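Local coordinates for glycoside hydrolase family 61 (Trichoderma reesei QM6a, PDB 5O2X), which probably cleaves cellulose or related polysaccharides oxidatively, as a copper-dependent lytic polysaccharide monooxygenase of family AA9, at residues A95-D100 and T107-F112; N152-H157 and C177-V182; R156-A161 and A171-Q176. All blocks are in the same frame, centred on the assembly; numbering follows the deposited sequence.

Contact 1 of 3, residues A95-D100 and T107-F112; sequences ANCNGD and TTLEFF
A95 sets its single methyl over one face of the F111 ring. The CB lies 3.9 Å from the ring centroid and 26° off the ring normal, a CH-pi contact displaced toward the rim, so that CD1 of F111 is its nearest ring atom at 3.6 Å. F111 holds CG anti to its own carbonyl carbon (chi1 -67°), which brings one face of the ring against A95 CB. L109 comes at the same methyl from another direction: A95 CB and L109 CB are 3.7 Å apart, and L109 CD2 runs on to N96 O and then, more loosely, toward C97 SG. That sulfur is bound to C101, so L109 packs against a disulfide-closed turn. An alanine in place of F111 would take away the ring lying against A95 and R156, and would probably open a gap at the end of this strand pair.

The backbones meet through water. One molecule accepts from N96 N and donates to E110 O at 2.7 Å; a second donates to N96 O, also at 2.7 Å, and accepts from E110 N. N96 itself bends the chain onward, its OD1 taking the backbone N of N98 at 2.8 Å in an Asx turn, while its ND2 is held by Q189. This is where antiparallel strands 90-96 and 110-121 part company. The direct contacts are mostly apolar, A95 against L109 and F111, with a CA-H...O approach of A95 to E110 O; the peptide groups of N96 and E110 keep their hydrogen bonding through the two bridging waters.

Contact 2 of 3, residues N152-H157 and C177-V182; sequences NYVLRH and CFNIAV
Y153 and V182 meet where antiparallel strands 151-161 and 172-183 near the end of their pairing, and the tyrosine can be followed outward from its backbone. Its CB packs on I180 CG1 at 4.0 Å. With CG anti to the carbonyl carbon (chi1 -61°), the ring leans along the sheet toward V182, where CD1 reaches V182 CG2 at 3.8 Å and CE1 lies near V182 CB. At the tip, OH leaves the strand pair and bonds to A149 O and to Q189 NE2. I180 answers with CG1 between its own N and carbonyl carbon (chi1 66°), a crowded position that lays CG1 3.5 Å from Y153 O. Beneath these side chains runs the ladder of the hairpin, in one sheet of the AA9 beta-sandwich. Y153 pairs with I180 and L155 with F178, each through two N-H to O bonds; the one from L155 N to F178 O is 2.8 Å long. The F178 side chain, on the same face as Y153 and L155, touches I4 and I7 of strand 3-9 in the other sheet. On the opposite face V154 splits its branches: CG1 lies 3.8 Å from C177 CB, and CG2 rests on N179 OD1, whose hydrogen-bond partner is W34 NE1. C177 SG, bonded to C56, also touches R156 CG at 4.0 Å.

Contact 3 of 3, residues R156-A161 and A171-Q176; sequences RHEIIA and AQNYPQ. With SO4 (sulfate ion), chain T.
This is the part of the antiparallel hairpin, strands 151-161 and 172-183, that leads to the copper site, and E158 with N173 gives its one direct side-chain hydrogen bond between the strands. N173 ND2 donates to E158 OE2 at 2.9 Å with an N-H...O angle of 162°, the carboxylate and amide planes being turned 68° apart. From two residues back on E158's own strand, R156 NH2 reaches the same oxygen from the other face of the carboxylate, while its NH1 forms a salt bridge to OE1, so the guanidinium grips the acid end-on. P175 CB sits over one face of that guanidinium, 3.5 Å from R156 NH2. Y199 OH also bonds to E158 OE1, and Y49 OH to N173 OD1. In the backbone ladder H157 pairs with Q176 and A161 with Q172 through two bonds each, while Y174 N donates to I159 O. The other face of the hairpin carries Y174, which with H86 and the 4-methyl-histidine at position 1 makes up the copper site. Its ring presents an edge to the neighbouring strand: I159 O lies in the ring plane 3.5 Å from Y174 CD1, and A161 CB is near CE1. The phenol OH donates to Q172 OE1 at 2.7 Å. Q172 passes its NE2 to O4 of a sulfate ion, probably from the crystallisation liquor, at 3.0 Å, and H163 holds the same ion.

Contacts 2 and 3 are successive lengths of one hairpin, sharing R156 and H157 on strand 151-161, while contact 1 joins strand 90-96, the next neighbour of 151-161 in that sheet, to strand 110-121. All three are largely buried, though contact 1 lies farthest from the centre of the chain and includes exposed E110. Backbone pairing of A95 with V154 and C97 with N152 ties contact 1 to contact 2; F111 CE1 packs on R156 CB, 3.7 Å away, at a residue contacts 2 and 3 share. Contact 1 has bridging waters and a small apolar cluster. One ladder continues through contacts 2 and 3, its side chains changing from mainly apolar to charged and amide groups beside a copper-site tyrosine.

Contact 1 of 3, residues A95-D100 and T107-F112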
ATOM      1  N   ALA A  95       4.269  -3.488   8.978  1.00  4.59           N
ATOM      2  CA  ALA A  95       5.557  -3.672   9.637  1.00  4.69           C
ATOM      3  C   ALA A  95       5.445  -3.084  11.019  1.00  4.87           C
ATOM      4  O   ALA A  95       5.010  -1.939  11.194  1.00  5.12           O
ATOM      5  CB  ALA A  95       6.709  -2.994   8.909  1.00  5.02           C
ATOM      6  N   ASN A  96       5.868  -3.840  12.036  1.00  5.30           N
ATOM      7  CA  ASN A  96       5.837  -3.343  13.401  1.00  5.89           C
ATOM      8  C   ASN A  96       6.865  -2.216  13.576  1.00  5.96           C
ATOM      9  O   ASN A  96       8.021  -2.340  13.162  1.00  6.86           O
ATOM     10  CB  ASN A  96       6.143  -4.510  14.339  1.00  7.15           C
ATOM     11  CG  ASN A  96       5.641  -4.254  15.749  1.00  8.02           C
ATOM     12  OD1 ASN A  96       5.920  -3.216  16.354  1.00  8.58           O
ATOM     13  ND2 ASN A  96       4.841  -5.197  16.256  1.00 10.12           N
ATOM     14  N   CYS A  97       6.440  -1.133  14.207  1.00  5.91           N
ATOM     15  CA  CYS A  97       7.333   0.003  14.456  1.00  6.91           C
ATOM     16  C   CYS A  97       8.182  -0.168  15.697  1.00  8.22           C
ATOM     17  O   CYS A  97       9.106   0.619  15.943  1.00  9.76           O
ATOM     18  CB  CYS A  97       6.520   1.279  14.602  1.00  6.72           C
ATOM     19  SG  CYS A  97       5.755   1.637  12.986  1.00  6.70           S
ATOM     20  N   ASN A  98       7.860  -1.176  16.514  1.00  8.71           N
ATOM     21  CA  ASN A  98       8.593  -1.485  17.744  1.00 11.41           C
ATOM     22  C   ASN A  98       8.780  -0.223  18.585  1.00 11.29           C
ATOM     23  O   ASN A  98       9.852   0.046  19.091  1.00 14.16           O
ATOM     24  CB  ASN A  98       9.892  -2.203  17.458  1.00 13.85           C
ATOM     25  CG  ASN A  98       9.673  -3.529  16.736  1.00 16.11           C
ATOM     26  OD1 ASN A  98       8.993  -4.399  17.253  1.00 22.39           O
ATOM     27  ND2 ASN A  98      10.169  -3.625  15.538  1.00 19.01           N
ATOM     28  N   GLY A  99       7.722   0.529  18.753  1.00 10.72           N
ATOM     29  CA  GLY A  99       7.748   1.885  19.282  1.00 10.72           C
ATOM     30  C   GLY A  99       6.806   2.744  18.463  1.00  9.92           C
ATOM     31  O   GLY A  99       5.915   2.213  17.772  1.00  9.94           O
ATOM     32  N   ASP A 100       6.937   4.075  18.579  1.00 10.16           N
ATOM     33  CA  ASP A 100       6.084   4.957  17.810  1.00  9.36           C
ATOM     34  C   ASP A 100       6.462   4.897  16.335  1.00  8.04           C
ATOM     35  O   ASP A 100       7.636   5.000  15.960  1.00  8.92           O
ATOM     36  CB  ASP A 100       6.248   6.424  18.258  1.00 11.23           C
ATOM     37  CG  ASP A 100       5.784   6.709  19.643  1.00 14.85           C
ATOM     38  OD1 ASP A 100       4.968   5.916  20.168  1.00 16.94           O
ATOM     39  OD2 ASP A 100       6.193   7.785  20.188  1.00 19.77           O
ATOM     40  N   THR A 107      14.205   2.209   7.397  1.00  6.77           N
ATOM     41  CA  THR A 107      15.106   1.189   6.852  1.00  8.14           C
ATOM     42  C   THR A 107      15.189  -0.073   7.700  1.00  8.12           C
ATOM     43  O   THR A 107      15.785  -1.072   7.285  1.00 10.19           O
ATOM     44  CB  THR A 107      16.518   1.750   6.646  1.00  9.82           C
ATOM     45  OG1 THR A 107      17.142   2.000   7.906  1.00 10.51           O
ATOM     46  CG2 THR A 107      16.543   2.950   5.773  1.00 11.61           C
ATOM     47  N   THR A 108      14.540  -0.062   8.864  1.00  7.42           N
ATOM     48  CA  THR A 108      14.485  -1.180   9.785  1.00  8.16           C
ATOM     49  C   THR A 108      13.162  -1.938   9.700  1.00  7.26           C
ATOM     50  O   THR A 108      13.018  -3.001  10.335  1.00  8.85           O
ATOM     51  CB  THR A 108      14.709  -0.732  11.260  1.00  9.78           C
ATOM     52  OG1 THR A 108      13.592  -0.012  11.739  1.00 10.34           O
ATOM     53  CG2 THR A 108      15.999   0.036  11.429  1.00 10.84           C
ATOM     54  N   LEU A 109      12.184  -1.406   8.988  1.00  6.01           N
ATOM     55  CA  LEU A 109      10.846  -1.996   8.991  1.00  5.76           C
ATOM     56  C   LEU A 109      10.869  -3.330   8.258  1.00  5.73           C
ATOM     57  O   LEU A 109      11.391  -3.444   7.139  1.00  6.41           O
ATOM     58  CB  LEU A 109       9.851  -1.050   8.310  1.00  5.88           C
ATOM     59  CG  LEU A 109       9.552   0.241   9.063  1.00  6.34           C
ATOM     60  CD1 LEU A 109       8.798   1.203   8.173  1.00  6.78           C
ATOM     61  CD2 LEU A 109       8.755  -0.047  10.328  1.00  7.40           C
ATOM     62  N   GLU A 110      10.258  -4.346   8.884  0.61  5.71           N
ATOM     63  CA  GLU A 110      10.191  -5.678   8.304  0.61  5.97           C
ATOM     64  C   GLU A 110       8.720  -5.986   7.993  0.61  5.16           C
ATOM     65  O   GLU A 110       7.888  -6.224   8.887  0.61  5.44           O
ATOM     66  CB  GLU A 110      10.829  -6.695   9.238  0.61  6.80           C
ATOM     67  CG  GLU A 110      12.323  -6.443   9.406  0.61  7.78           C
ATOM     68  CD  GLU A 110      12.975  -7.330  10.409  0.61 10.18           C
ATOM     69  OE1 GLU A 110      12.333  -8.267  10.904  0.61 13.80           O
ATOM     70  OE2 GLU A 110      14.159  -7.071  10.714  0.61 12.55           O
ATOM     71  N   PHE A 111       8.417  -5.957   6.706  1.00  5.11           N
ATOM     72  CA  PHE A 111       7.059  -6.003   6.199  1.00  4.72           C
ATOM     73  C   PHE A 111       6.580  -7.431   6.022  1.00  4.78           C
ATOM     74  O   PHE A 111       7.247  -8.256   5.384  1.00  5.82           O
ATOM     75  CB  PHE A 111       6.994  -5.300   4.849  1.00  4.78           C
ATOM     76  CG  PHE A 111       7.235  -3.829   4.945  1.00  4.74           C
ATOM     77  CD1 PHE A 111       6.228  -2.969   5.357  1.00  4.93           C
ATOM     78  CD2 PHE A 111       8.489  -3.294   4.675  1.00  5.44           C
ATOM     79  CE1 PHE A 111       6.445  -1.601   5.492  1.00  5.18           C
ATOM     80  CE2 PHE A 111       8.717  -1.936   4.829  1.00  6.15           C
ATOM     81  CZ  PHE A 111       7.699  -1.085   5.212  1.00  5.82           C
ATOM     82  N   PHE A 112       5.381  -7.721   6.547  1.00  4.59           N
ATOM     83  CA  PHE A 112       4.675  -8.966   6.262  1.00  4.60           C
ATOM     84  C   PHE A 112       3.432  -8.624   5.432  1.00  4.06           C
ATOM     85  O   PHE A 112       2.776  -7.604   5.642  1.00  4.41           O
ATOM     86  CB  PHE A 112       4.344  -9.762   7.538  1.00  5.21           C
ATOM     87  CG  PHE A 112       3.594  -9.009   8.610  1.00  5.33           C
ATOM     88  CD1 PHE A 112       4.293  -8.306   9.610  1.00  5.87           C
ATOM     89  CD2 PHE A 112       2.223  -9.030   8.675  1.00  5.65           C
ATOM     90  CE1 PHE A 112       3.623  -7.661  10.596  1.00  6.71           C
ATOM     91  CE2 PHE A 112       1.552  -8.388   9.695  1.00  5.93           C
ATOM     92  CZ  PHE A 112       2.240  -7.695  10.665  1.00  6.87           C
TER
HETATM   93  O   HOH W   1       7.250  -6.297  11.538  1.00  7.08           O
HETATM   94  O   HOH W   2       9.499  -4.066  11.659  0.98 11.22           O

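Contact 2 of 3, residues N152-H157 and C177-V182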
ATOM      1  N   ASN A 152       2.060  -0.713  17.178  1.00  6.77           N
ATOM      2  CA  ASN A 152       2.064   0.343  16.170  1.00  6.33           C
ATOM      3  C   ASN A 152       2.701  -0.227  14.915  1.00  5.70           C
ATOM      4  O   ASN A 152       3.751  -0.883  14.988  1.00  6.26           O
ATOM      5  CB  ASN A 152       2.865   1.511  16.701  1.00  7.12           C
ATOM      6  CG  ASN A 152       2.263   2.066  17.944  1.00  8.25           C
ATOM      7  OD1 ASN A 152       1.053   2.234  18.040  1.00  9.60           O
ATOM      8  ND2 ASN A 152       3.105   2.398  18.886  1.00 10.18           N
ATOM      9  N   TYR A 153       2.061   0.015  13.766  1.00  5.38           N
ATOM     10  CA  TYR A 153       2.501  -0.549  12.518  1.00  5.07           C
ATOM     11  C   TYR A 153       2.463   0.478  11.401  1.00  4.79           C
ATOM     12  O   TYR A 153       1.542   1.299  11.333  1.00  4.82           O
ATOM     13  CB  TYR A 153       1.597  -1.695  12.059  1.00  5.02           C
ATOM     14  CG  TYR A 153       1.529  -2.877  13.018  1.00  5.27           C
ATOM     15  CD1 TYR A 153       0.641  -2.882  14.095  1.00  5.70           C
ATOM     16  CD2 TYR A 153       2.313  -4.004  12.835  1.00  5.51           C
ATOM     17  CE1 TYR A 153       0.589  -3.951  15.012  1.00  6.30           C
ATOM     18  CE2 TYR A 153       2.263  -5.083  13.730  1.00  6.25           C
ATOM     19  CZ  TYR A 153       1.367  -5.050  14.785  1.00  6.47           C
ATOM     20  OH  TYR A 153       1.340  -6.136  15.648  1.00  7.39           O
ATOM     21  N   VAL A 154       3.433   0.385  10.491  1.00  4.30           N
ATOM     22  CA  VAL A 154       3.317   1.048   9.197  1.00  4.31           C
ATOM     23  C   VAL A 154       2.546   0.088   8.277  1.00  4.26           C
ATOM     24  O   VAL A 154       2.929  -1.069   8.096  1.00  5.06           O
ATOM     25  CB  VAL A 154       4.672   1.395   8.609  1.00  4.54           C
ATOM     26  CG1 VAL A 154       4.531   1.907   7.176  1.00  5.09           C
ATOM     27  CG2 VAL A 154       5.347   2.470   9.447  1.00  5.23           C
ATOM     28  N   LEU A 155       1.482   0.632   7.688  1.00  4.24           N
ATOM     29  CA  LEU A 155       0.672  -0.028   6.664  1.00  4.35           C
ATOM     30  C   LEU A 155       1.195   0.485   5.313  1.00  4.08           C
ATOM     31  O   LEU A 155       1.126   1.686   5.052  1.00  4.61           O
ATOM     32  CB  LEU A 155      -0.790   0.313   6.892  1.00  4.81           C
ATOM     33  CG  LEU A 155      -1.806   0.015   5.831  1.00  6.12           C
ATOM     34  CD1 LEU A 155      -1.850  -1.439   5.568  1.00  7.17           C
ATOM     35  CD2 LEU A 155      -3.167   0.559   6.249  1.00  7.06           C
ATOM     36  N   ARG A 156       1.724  -0.415   4.504  1.00  4.17           N
ATOM     37  CA  ARG A 156       2.297  -0.105   3.206  1.00  3.84           C
ATOM     38  C   ARG A 156       1.399  -0.712   2.158  1.00  4.00           C
ATOM     39  O   ARG A 156       1.384  -1.922   1.946  1.00  4.53           O
ATOM     40  CB  ARG A 156       3.725  -0.648   3.115  1.00  4.01           C
ATOM     41  CG  ARG A 156       4.442  -0.372   1.810  1.00  4.24           C
ATOM     42  CD  ARG A 156       5.790  -1.079   1.766  1.00  4.47           C
ATOM     43  NE  ARG A 156       6.553  -0.827   0.545  1.00  4.57           N
ATOM     44  CZ  ARG A 156       6.296  -1.373  -0.634  1.00  4.39           C
ATOM     45  NH1 ARG A 156       5.340  -2.291  -0.746  1.00  5.05           N
ATOM     46  NH2 ARG A 156       6.972  -1.008  -1.713  1.00  4.40           N
ATOM     47  N   HIS A 157       0.624   0.170   1.498  1.00  3.80           N
ATOM     48  CA  HIS A 157      -0.292  -0.209   0.412  1.00  3.80           C
ATOM     49  C   HIS A 157       0.380   0.089  -0.912  1.00  4.01           C
ATOM     50  O   HIS A 157       1.092   1.092  -1.030  1.00  5.23           O
ATOM     51  CB  HIS A 157      -1.556   0.645   0.580  1.00  4.11           C
ATOM     52  CG  HIS A 157      -2.525   0.524  -0.542  1.00  4.40           C
ATOM     53  ND1 HIS A 157      -3.308  -0.568  -0.800  1.00  4.50           N
ATOM     54  CD2 HIS A 157      -2.824   1.382  -1.555  1.00  5.55           C
ATOM     55  CE1 HIS A 157      -4.055  -0.354  -1.871  1.00  4.80           C
ATOM     56  NE2 HIS A 157      -3.787   0.834  -2.354  1.00  5.87           N
ATOM     57  N   CYS A 177       2.550   4.690   2.440  1.00  3.83           N
ATOM     58  CA  CYS A 177       2.635   4.253   3.832  1.00  3.84           C
ATOM     59  C   CYS A 177       1.775   5.095   4.752  1.00  3.63           C
ATOM     60  O   CYS A 177       1.636   6.328   4.573  1.00  4.00           O
ATOM     61  CB  CYS A 177       4.078   4.360   4.334  1.00  4.17           C
ATOM     62  SG  CYS A 177       5.132   3.107   3.563  1.00  4.53           S
ATOM     63  N   PHE A 178       1.242   4.441   5.787  1.00  3.97           N
ATOM     64  CA  PHE A 178       0.369   5.040   6.776  1.00  4.15           C
ATOM     65  C   PHE A 178       0.723   4.508   8.166  1.00  4.25           C
ATOM     66  O   PHE A 178       1.105   3.349   8.293  1.00  4.95           O
ATOM     67  CB  PHE A 178      -1.103   4.658   6.514  1.00  4.45           C
ATOM     68  CG  PHE A 178      -1.549   5.071   5.130  1.00  4.44           C
ATOM     69  CD1 PHE A 178      -2.015   6.366   4.910  1.00  4.92           C
ATOM     70  CD2 PHE A 178      -1.399   4.230   4.051  1.00  4.69           C
ATOM     71  CE1 PHE A 178      -2.292   6.807   3.638  1.00  5.42           C
ATOM     72  CE2 PHE A 178      -1.711   4.679   2.762  1.00  5.01           C
ATOM     73  CZ  PHE A 178      -2.151   5.955   2.584  1.00  5.36           C
ATOM     74  N   ASN A 179       0.569   5.350   9.180  1.00  4.27           N
ATOM     75  CA  ASN A 179       0.778   4.897  10.563  1.00  4.33           C
ATOM     76  C   ASN A 179      -0.538   4.493  11.210  1.00  4.69           C
ATOM     77  O   ASN A 179      -1.471   5.303  11.260  1.00  4.87           O
ATOM     78  CB  ASN A 179       1.371   6.026  11.421  1.00  4.71           C
ATOM     79  CG  ASN A 179       2.769   6.398  11.063  1.00  4.92           C
ATOM     80  OD1 ASN A 179       3.494   5.703  10.348  1.00  5.15           O
ATOM     81  ND2 ASN A 179       3.186   7.532  11.656  1.00  5.58           N
ATOM     82  N   ILE A 180      -0.569   3.277  11.756  1.00  4.83           N
ATOM     83  CA  ILE A 180      -1.709   2.824  12.527  1.00  4.79           C
ATOM     84  C   ILE A 180      -1.262   2.346  13.918  1.00  5.25           C
ATOM     85  O   ILE A 180      -0.132   1.878  14.106  1.00  5.70           O
ATOM     86  CB  ILE A 180      -2.549   1.746  11.773  1.00  5.18           C
ATOM     87  CG1 ILE A 180      -1.799   0.454  11.573  1.00  5.42           C
ATOM     88  CG2 ILE A 180      -3.075   2.309  10.488  1.00  5.97           C
ATOM     89  CD1 ILE A 180      -2.619  -0.670  10.979  1.00  5.99           C
ATOM     90  N   ALA A 181      -2.196   2.425  14.857  1.00  5.78           N
ATOM     91  CA  ALA A 181      -2.007   1.894  16.216  1.00  6.35           C
ATOM     92  C   ALA A 181      -3.133   0.903  16.411  1.00  6.82           C
ATOM     93  O   ALA A 181      -4.298   1.295  16.411  1.00  7.79           O
ATOM     94  CB  ALA A 181      -2.086   3.026  17.235  1.00  7.52           C
ATOM     95  N   VAL A 182      -2.778  -0.366  16.589  1.00  7.58           N
ATOM     96  CA  VAL A 182      -3.736  -1.470  16.605  1.00  7.77           C
ATOM     97  C   VAL A 182      -3.961  -1.976  18.035  1.00  9.24           C
ATOM     98  O   VAL A 182      -2.997  -2.286  18.738  1.00 10.29           O
ATOM     99  CB  VAL A 182      -3.230  -2.648  15.765  1.00  7.95           C
ATOM    100  CG1 VAL A 182      -4.184  -3.846  15.841  1.00  9.03           C
ATOM    101  CG2 VAL A 182      -3.062  -2.197  14.313  1.00  7.29           C
TER

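Contact 3 of 3, residues R156-A161 and A171-Q176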
ATOM      1  N   ARG A 156       1.724  -0.415   4.504  1.00  4.17           N
ATOM      2  CA  ARG A 156       2.297  -0.105   3.206  1.00  3.84           C
ATOM      3  C   ARG A 156       1.399  -0.712   2.158  1.00  4.00           C
ATOM      4  O   ARG A 156       1.384  -1.922   1.946  1.00  4.53           O
ATOM      5  CB  ARG A 156       3.725  -0.648   3.115  1.00  4.01           C
ATOM      6  CG  ARG A 156       4.442  -0.372   1.810  1.00  4.24           C
ATOM      7  CD  ARG A 156       5.790  -1.079   1.766  1.00  4.47           C
ATOM      8  NE  ARG A 156       6.553  -0.827   0.545  1.00  4.57           N
ATOM      9  CZ  ARG A 156       6.296  -1.373  -0.634  1.00  4.39           C
ATOM     10  NH1 ARG A 156       5.340  -2.291  -0.746  1.00  5.05           N
ATOM     11  NH2 ARG A 156       6.972  -1.008  -1.713  1.00  4.40           N
ATOM     12  N   HIS A 157       0.624   0.170   1.498  1.00  3.80           N
ATOM     13  CA  HIS A 157      -0.292  -0.209   0.412  1.00  3.80           C
ATOM     14  C   HIS A 157       0.380   0.089  -0.912  1.00  4.01           C
ATOM     15  O   HIS A 157       1.092   1.092  -1.030  1.00  5.23           O
ATOM     16  CB  HIS A 157      -1.556   0.645   0.580  1.00  4.11           C
ATOM     17  CG  HIS A 157      -2.525   0.524  -0.542  1.00  4.40           C
ATOM     18  ND1 HIS A 157      -3.308  -0.568  -0.800  1.00  4.50           N
ATOM     19  CD2 HIS A 157      -2.824   1.382  -1.555  1.00  5.55           C
ATOM     20  CE1 HIS A 157      -4.055  -0.354  -1.871  1.00  4.80           C
ATOM     21  NE2 HIS A 157      -3.787   0.834  -2.354  1.00  5.87           N
ATOM     22  N   GLU A 158       0.198  -0.745  -1.926  1.00  3.54           N
ATOM     23  CA  GLU A 158       0.943  -0.521  -3.154  1.00  3.65           C
ATOM     24  C   GLU A 158       0.172  -1.068  -4.343  1.00  4.02           C
ATOM     25  O   GLU A 158      -0.304  -2.201  -4.351  1.00  4.53           O
ATOM     26  CB  GLU A 158       2.285  -1.249  -3.040  1.00  3.82           C
ATOM     27  CG  GLU A 158       3.231  -1.118  -4.213  1.00  4.16           C
ATOM     28  CD  GLU A 158       4.534  -1.838  -3.940  1.00  4.40           C
ATOM     29  OE1 GLU A 158       4.467  -2.940  -3.324  1.00  4.86           O
ATOM     30  OE2 GLU A 158       5.614  -1.304  -4.277  1.00  4.64           O
ATOM     31  N   ILE A 159       0.124  -0.257  -5.412  1.00  3.88           N
ATOM     32  CA  ILE A 159      -0.261  -0.705  -6.746  1.00  4.00           C
ATOM     33  C   ILE A 159       1.028  -0.842  -7.541  1.00  4.00           C
ATOM     34  O   ILE A 159       1.926  -0.005  -7.438  1.00  4.26           O
ATOM     35  CB  ILE A 159      -1.182   0.314  -7.469  1.00  4.62           C
ATOM     36  CG1 ILE A 159      -2.435   0.649  -6.663  1.00  4.73           C
ATOM     37  CG2 ILE A 159      -1.572  -0.240  -8.828  1.00  5.67           C
ATOM     38  CD1 ILE A 159      -3.264   1.745  -7.286  1.00  5.37           C
ATOM     39  N   ILE A 160       1.127  -1.905  -8.345  1.00  4.20           N
ATOM     40  CA  ILE A 160       2.231  -2.037  -9.299  1.00  4.76           C
ATOM     41  C   ILE A 160       1.585  -1.951 -10.685  1.00  5.06           C
ATOM     42  O   ILE A 160       0.517  -2.553 -10.949  1.00  7.14           O
ATOM     43  CB  ILE A 160       3.001  -3.336  -9.095  1.00  5.47           C
ATOM     44  CG1 ILE A 160       3.506  -3.456  -7.645  1.00  5.59           C
ATOM     45  CG2 ILE A 160       4.183  -3.378 -10.078  1.00  6.71           C
ATOM     46  CD1 ILE A 160       4.185  -4.729  -7.323  1.00  7.14           C
ATOM     47  N   ALA A 161       2.136  -1.128 -11.565  1.00  4.51           N
ATOM     48  CA  ALA A 161       1.682  -1.021 -12.929  1.00  4.43           C
ATOM     49  C   ALA A 161       2.617  -1.789 -13.838  1.00  4.59           C
ATOM     50  O   ALA A 161       3.843  -1.622 -13.774  1.00  4.76           O
ATOM     51  CB  ALA A 161       1.623   0.418 -13.360  1.00  5.07           C
ATOM     52  N   ALA A 171       8.598  -1.955 -14.846  1.00  5.18           N
ATOM     53  CA  ALA A 171       7.530  -1.978 -13.843  1.00  4.72           C
ATOM     54  C   ALA A 171       7.517  -0.659 -13.090  1.00  4.37           C
ATOM     55  O   ALA A 171       8.559  -0.019 -12.921  1.00  4.96           O
ATOM     56  CB  ALA A 171       7.750  -3.129 -12.867  1.00  4.93           C
ATOM     57  N   GLN A 172       6.332  -0.278 -12.598  1.00  4.23           N
ATOM     58  CA  GLN A 172       6.187   0.967 -11.847  1.00  4.40           C
ATOM     59  C   GLN A 172       5.497   0.686 -10.543  1.00  4.08           C
ATOM     60  O   GLN A 172       4.380   0.178 -10.511  1.00  5.02           O
ATOM     61  CB  GLN A 172       5.341   1.963 -12.643  1.00  4.60           C
ATOM     62  CG  GLN A 172       5.963   2.389 -13.955  1.00  5.16           C
ATOM     63  CD  GLN A 172       5.024   3.214 -14.813  1.00  6.40           C
ATOM     64  OE1 GLN A 172       3.890   3.496 -14.419  1.00  6.81           O
ATOM     65  NE2 GLN A 172       5.484   3.580 -15.999  1.00  7.60           N
ATOM     66  N   ASN A 173       6.165   0.990  -9.418  1.00  3.79           N
ATOM     67  CA  ASN A 173       5.600   0.698  -8.100  1.00  3.81           C
ATOM     68  C   ASN A 173       5.113   1.997  -7.469  1.00  3.84           C
ATOM     69  O   ASN A 173       5.809   3.020  -7.488  1.00  4.39           O
ATOM     70  CB  ASN A 173       6.633   0.066  -7.184  1.00  4.06           C
ATOM     71  CG  ASN A 173       7.013  -1.329  -7.607  1.00  4.09           C
ATOM     72  OD1 ASN A 173       7.381  -1.575  -8.753  1.00  4.86           O
ATOM     73  ND2 ASN A 173       6.935  -2.264  -6.669  1.00  4.62           N
ATOM     74  N   TYR A 174       3.938   1.922  -6.826  1.00  3.63           N
ATOM     75  CA  TYR A 174       3.314   3.090  -6.212  1.00  3.55           C
ATOM     76  C   TYR A 174       3.016   2.799  -4.751  1.00  3.50           C
ATOM     77  O   TYR A 174       1.836   2.649  -4.337  1.00  4.35           O
ATOM     78  CB  TYR A 174       2.027   3.458  -6.965  1.00  3.81           C
ATOM     79  CG  TYR A 174       2.255   3.818  -8.433  1.00  3.98           C
ATOM     80  CD1 TYR A 174       2.345   2.859  -9.409  1.00  4.05           C
ATOM     81  CD2 TYR A 174       2.337   5.150  -8.833  1.00  4.48           C
ATOM     82  CE1 TYR A 174       2.493   3.193 -10.736  1.00  4.35           C
ATOM     83  CE2 TYR A 174       2.499   5.522 -10.157  1.00  4.52           C
ATOM     84  CZ  TYR A 174       2.539   4.521 -11.123  1.00  4.42           C
ATOM     85  OH  TYR A 174       2.700   4.920 -12.441  1.00  5.42           O
ATOM     86  N   PRO A 175       4.050   2.720  -3.893  1.00  3.75           N
ATOM     87  CA  PRO A 175       3.812   2.469  -2.452  1.00  3.70           C
ATOM     88  C   PRO A 175       3.318   3.724  -1.753  1.00  3.49           C
ATOM     89  O   PRO A 175       3.724   4.854  -2.069  1.00  4.19           O
ATOM     90  CB  PRO A 175       5.210   2.063  -1.943  1.00  4.30           C
ATOM     91  CG  PRO A 175       6.153   2.803  -2.882  1.00  4.31           C
ATOM     92  CD  PRO A 175       5.477   2.733  -4.227  1.00  4.09           C
ATOM     93  N   GLN A 176       2.486   3.479  -0.732  1.00  3.51           N
ATOM     94  CA  GLN A 176       1.909   4.543   0.102  1.00  3.68           C
ATOM     95  C   GLN A 176       1.865   3.998   1.538  1.00  3.96           C
ATOM     96  O   GLN A 176       1.229   2.972   1.786  1.00  4.18           O
ATOM     97  CB  GLN A 176       0.484   4.859  -0.373  1.00  4.00           C
ATOM     98  CG  GLN A 176       0.380   5.372  -1.809  1.00  4.09           C
ATOM     99  CD  GLN A 176       0.676   6.833  -1.911  1.00  4.48           C
ATOM    100  OE1 GLN A 176      -0.238   7.678  -1.894  1.00  5.34           O
ATOM    101  NE2 GLN A 176       1.951   7.185  -2.001  1.00  4.62           N
TER
HETATM  102  S   SO4 T 319       3.365   5.844 -18.964  0.59 18.32           S
HETATM  103  O1  SO4 T 319       2.695   5.341 -20.179  0.40 22.85           O
HETATM  104  O2  SO4 T 319       4.376   6.784 -19.481  0.61 21.84           O
HETATM  105  O3  SO4 T 319       2.358   6.455 -18.052  0.64 20.51           O
HETATM  106  O4  SO4 T 319       3.951   4.769 -18.234  0.87 17.94           O